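Local coordinates for cytosolic acyl coenzyme A thioester hydrolase (Mus musculus, PDB 2V1O), which hydrolyses fatty acyl-CoAs, preferentially palmitoyl-CoA, to free fatty acid and coenzyme A, and is represented here by its N-terminal hotdog domain, at residues A[20-23]-A[24-27]; A[4-7]-A[8-12]. All coordinates share one frame; numbering follows the deposited sequence.

Interaction 1 of 2, residues A[20-23]-A[24-27]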
loop_
_atom_site.group_PDB
_atom_site.type_symbol
_atom_site.label_atom_id
_atom_site.label_comp_id
_atom_site.label_asym_id
_atom_site.label_seq_id
_atom_site.Cartn_x
_atom_site.Cartn_y
_atom_site.Cartn_z
ATOM N N GLY A 20 -15.832 1.260 -1.650
ATOM C CA GLY A 20 -14.779 2.272 -1.530
ATOM C C GLY A 20 -13.646 2.074 -2.530
ATOM O O GLY A 20 -13.092 3.047 -3.041
ATOM N N THR A 21 -13.308 0.811 -2.799
ATOM C CA THR A 21 -12.258 0.448 -3.766
ATOM C C THR A 21 -12.598 0.971 -5.165
ATOM O O THR A 21 -11.761 1.580 -5.846
ATOM C CB THR A 21 -12.081 -1.087 -3.821
ATOM O OG1 THR A 21 -11.692 -1.564 -2.524
ATOM C CG2 THR A 21 -11.031 -1.497 -4.868
ATOM N N ILE A 22 -13.835 0.717 -5.572
ATOM C CA ILE A 22 -14.352 1.143 -6.870
ATOM C C ILE A 22 -14.500 2.673 -6.941
ATOM O O ILE A 22 -14.158 3.295 -7.954
ATOM C CB ILE A 22 -15.665 0.403 -7.210
ATOM C CG1 ILE A 22 -15.443 -1.127 -7.222
ATOM C CG2 ILE A 22 -16.269 0.893 -8.557
ATOM C CD1 ILE A 22 -14.378 -1.640 -8.211
ATOM N N LEU A 23 -14.990 3.277 -5.863
ATOM C CA LEU A 23 -15.092 4.743 -5.801
ATOM C C LEU A 23 -13.732 5.395 -6.033
ATOM O O LEU A 23 -13.617 6.378 -6.782
ATOM C CB LEU A 23 -15.693 5.192 -4.467
ATOM C CG LEU A 23 -17.198 4.956 -4.286
ATOM C CD1 LEU A 23 -17.615 5.257 -2.857
ATOM C CD2 LEU A 23 -18.033 5.777 -5.278
ATOM N N LYS A 24 -12.707 4.842 -5.392
ATOM C CA LYS A 24 -11.346 5.317 -5.585
ATOM C C LYS A 24 -10.908 5.232 -7.068
ATOM O O LYS A 24 -10.349 6.199 -7.607
ATOM C CB LYS A 24 -10.379 4.564 -4.671
ATOM C CG LYS A 24 -8.951 5.066 -4.770
ATOM C CD LYS A 24 -8.156 4.678 -3.523
ATOM C CE LYS A 24 -6.750 4.214 -3.862
ATOM N NZ LYS A 24 -5.874 5.282 -4.426
ATOM N N MET A 25 -11.179 4.100 -7.717
ATOM C CA MET A 25 -10.784 3.910 -9.126
ATOM C C MET A 25 -11.546 4.875 -10.039
ATOM O O MET A 25 -10.996 5.412 -10.993
ATOM C CB MET A 25 -11.057 2.475 -9.587
ATOM C CG MET A 25 -10.204 1.379 -8.921
ATOM S SD MET A 25 -10.408 -0.194 -9.807
ATOM C CE MET A 25 -12.171 -0.146 -10.095
ATOM N N ILE A 26 -12.824 5.068 -9.737
ATOM C CA ILE A 26 -13.665 6.005 -10.480
ATOM C C ILE A 26 -13.036 7.402 -10.456
ATOM O O ILE A 26 -12.896 8.043 -11.502
ATOM C CB ILE A 26 -15.105 6.045 -9.913
ATOM C CG1 ILE A 26 -15.844 4.738 -10.238
ATOM C CG2 ILE A 26 -15.896 7.227 -10.511
ATOM C CD1 ILE A 26 -17.081 4.511 -9.367
ATOM N N GLU A 27 -12.634 7.856 -9.268
ATOM C CA GLU A 27 -12.108 9.220 -9.104
ATOM C C GLU A 27 -10.736 9.365 -9.767
ATOM O O GLU A 27 -10.444 10.407 -10.347
ATOM C CB GLU A 27 -12.072 9.629 -7.634
ATOM C CG GLU A 27 -12.064 11.139 -7.405
ATOM C CD GLU A 27 -10.672 11.750 -7.492
ATOM O OE1 GLU A 27 -9.766 11.287 -6.768
ATOM O OE2 GLU A 27 -10.477 12.704 -8.283
#
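Ile22 meets two side chains of the next helical turn with two different branches. Its CD1 abuts the terminal methyl of Met25, though the 3.3 Å between CD1 and CE is shorter than usual, leaving the exact methyl placement doubtful. Its other branch, CG2, lies anti to the backbone N and reaches CD1 of Ile26 at 3.8 Å. Met25 bends at its last torsion (chi3 -42°), which swings CE across the helix surface toward Ile22. Ile26 CG1 also comes to 3.2 Å from Ile22 O, the oxygen of its i-4 neighbour.

Four consecutive i+4 to i backbone hydrogen bonds hold these side chains in register. The shortest runs from Ile26 N to Ile22 O at 2.8 Å, with an N-H...O angle of 164°.

The segment belongs to helix 19-38, the central helix that the hotdog sheet wraps. Ile26 packs on strands 82-91 and 98-112, Met25 on strand 67-77, and Ile22 touches bound coenzyme A as well as Phe58 and Val88. Leu23 meets Leu23 of a second subunit, and Glu27 bonds both Tyr108 of strand 98-112 and the Gly20 backbone N of that subunit, so the helix faces its own sheet and a neighbouring chain.

Interaction 2 of 2, residues A[4-7]-A[8-12]; sequences RIMR and PDDAN
Asp10 OD2 accepts two hydrogen bonds from the preceding segment: one from Arg4 NH1 at 2.8 Å and one from the backbone, Arg7 N, also at 2.8 Å. The two donors use different sides of the oxygen, the guanidinium nitrogen the syn side and the amide the anti side. The second carboxylate oxygen, Asp10 OD1, takes Arg4 NH2 at 3.1 Å, approached from above the carboxylate plane. Arg4 grips Asp10 end-on through both terminal nitrogens, but the two planes are turned 57° apart, making a twisted rather than coplanar bidentate salt bridge.

Arg4 runs extended through chi1 and chi2, then bends at chi3 (97°) and turns further at chi4, so its guanidinium edge meets the acid. Met6 CE rests over the centre of one guanidinium face, 3.7 Å above its plane. With Asp10 buried, these three bonds fix its carboxylate's rotation, and the nearby arginine would be expected to favour the ionised form of Asp10.

The backbone closes the turn in return: Asp10 N donates to Arg7 O at 2.9 Å, and Ala11 N bonds Pro8 O. Arg7 sends its NE to Asp9 of a fourth subunit, while Pro8 packs on Pro8 of a third. This is a 3-10 turn in which Asp10 bonds both N-H and C=O of Arg7, leading from strand 2-5, outermost of the hotdog sheet within this chain, to the active-site residue Asn12.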
loop_
_atom_site.group_PDB
_atom_site.type_symbol
_atom_site.label_atom_id
_atom_site.label_comp_id
_atom_site.label_asym_id
_atom_site.label_seq_id
_atom_site.Cartn_x
_atom_site.Cartn_y
_atom_site.Cartn_z
ATOM N N ARG A 4 -7.598 -3.212 -13.719
ATOM C CA ARG A 4 -6.820 -3.733 -12.613
ATOM C C ARG A 4 -7.547 -4.941 -12.062
ATOM O O ARG A 4 -8.777 -4.925 -11.938
ATOM C CB ARG A 4 -6.692 -2.644 -11.542
ATOM C CG ARG A 4 -6.131 -3.090 -10.223
ATOM C CD ARG A 4 -5.715 -1.888 -9.364
ATOM N NE ARG A 4 -6.714 -1.462 -8.378
ATOM C CZ ARG A 4 -7.054 -2.159 -7.291
ATOM N NH1 ARG A 4 -6.514 -3.350 -7.051
ATOM N NH2 ARG A 4 -7.953 -1.665 -6.440
ATOM N N ILE A 5 -6.784 -5.985 -11.750
ATOM C CA ILE A 5 -7.335 -7.183 -11.130
ATOM C C ILE A 5 -7.609 -6.897 -9.653
ATOM O O ILE A 5 -6.822 -6.222 -8.977
ATOM C CB ILE A 5 -6.408 -8.423 -11.301
ATOM C CG1 ILE A 5 -7.173 -9.723 -11.001
ATOM C CG2 ILE A 5 -5.140 -8.303 -10.449
ATOM C CD1 ILE A 5 -6.656 -10.931 -11.789
ATOM N N MET A 6 -8.727 -7.412 -9.168
ATOM C CA MET A 6 -9.129 -7.194 -7.783
ATOM C C MET A 6 -8.348 -8.132 -6.868
ATOM O O MET A 6 -8.237 -9.328 -7.147
ATOM C CB MET A 6 -10.636 -7.382 -7.637
ATOM C CG MET A 6 -11.468 -6.370 -8.428
ATOM S SD MET A 6 -11.360 -4.680 -7.778
ATOM C CE MET A 6 -9.953 -4.069 -8.712
ATOM N N ARG A 7 -7.802 -7.559 -5.791
ATOM C CA ARG A 7 -6.899 -8.251 -4.865
ATOM C C ARG A 7 -7.609 -8.467 -3.520
ATOM O O ARG A 7 -8.616 -7.815 -3.254
ATOM C CB ARG A 7 -5.627 -7.407 -4.654
ATOM C CG ARG A 7 -4.861 -7.069 -5.935
ATOM C CD ARG A 7 -3.961 -5.830 -5.757
ATOM N NE ARG A 7 -2.668 -6.141 -5.147
ATOM C CZ ARG A 7 -1.631 -5.299 -5.085
ATOM N NH1 ARG A 7 -1.712 -4.078 -5.610
ATOM N NH2 ARG A 7 -0.499 -5.682 -4.506
ATOM N N PRO A 8 -7.093 -9.379 -2.668
ATOM C CA PRO A 8 -7.729 -9.621 -1.363
ATOM C C PRO A 8 -7.996 -8.364 -0.521
ATOM O O PRO A 8 -9.047 -8.277 0.127
ATOM C CB PRO A 8 -6.724 -10.538 -0.661
ATOM C CG PRO A 8 -6.130 -11.314 -1.791
ATOM C CD PRO A 8 -5.948 -10.283 -2.875
ATOM N N ASP A 9 -7.074 -7.400 -0.544
ATOM C CA ASP A 9 -7.259 -6.168 0.239
ATOM C C ASP A 9 -8.351 -5.243 -0.313
ATOM O O ASP A 9 -8.781 -4.315 0.373
ATOM C CB ASP A 9 -5.937 -5.418 0.452
ATOM C CG ASP A 9 -5.250 -5.791 1.778
ATOM O OD1 ASP A 9 -5.409 -6.926 2.268
ATOM O OD2 ASP A 9 -4.556 -4.921 2.349
ATOM N N ASP A 10 -8.811 -5.529 -1.531
ATOM C CA ASP A 10 -9.899 -4.792 -2.171
ATOM C C ASP A 10 -11.268 -5.320 -1.755
ATOM O O ASP A 10 -12.280 -4.741 -2.126
ATOM C CB ASP A 10 -9.794 -4.894 -3.693
ATOM C CG ASP A 10 -8.532 -4.274 -4.236
ATOM O OD1 ASP A 10 -8.151 -3.174 -3.785
ATOM O OD2 ASP A 10 -7.926 -4.890 -5.132
ATOM N N ALA A 11 -11.292 -6.426 -1.011
ATOM C CA ALA A 11 -12.535 -7.153 -0.753
ATOM C C ALA A 11 -12.797 -7.432 0.719
ATOM O O ALA A 11 -11.868 -7.489 1.537
ATOM C CB ALA A 11 -12.570 -8.454 -1.550
ATOM N N ASN A 12 -14.077 -7.608 1.043
ATOM C CA ASN A 12 -14.503 -7.987 2.393
ATOM C C ASN A 12 -14.219 -9.462 2.703
ATOM O O ASN A 12 -13.591 -10.165 1.901
ATOM C CB ASN A 12 -15.984 -7.641 2.617
ATOM C CG ASN A 12 -16.931 -8.450 1.735
ATOM O OD1 ASN A 12 -16.617 -9.557 1.306
ATOM N ND2 ASN A 12 -18.111 -7.897 1.481
#

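Overall arrangement
Along the chain interaction 2 comes first, at the end of strand 2-5 and in the turn after it, and interaction 1 follows near the start of helix 19-38. Their centres are about 12 Å apart, and they touch: Thr21 OG1 lies 3.3 Å from Asp10 O, a probable hydrogen bond, and Met25 SD is 4.1 Å from Met6 CE. This strand (outermost of the sheet within this chain), its turn and the central helix of the hotdog domain are joined in space as well as in sequence. Asn12, the active-site residue, ends segment 8-12 of interaction 2, its side chain about 9 Å from that of Thr21, while Ile22 contacts coenzyme A. Both interactions also face other subunits of the six-chain assembly.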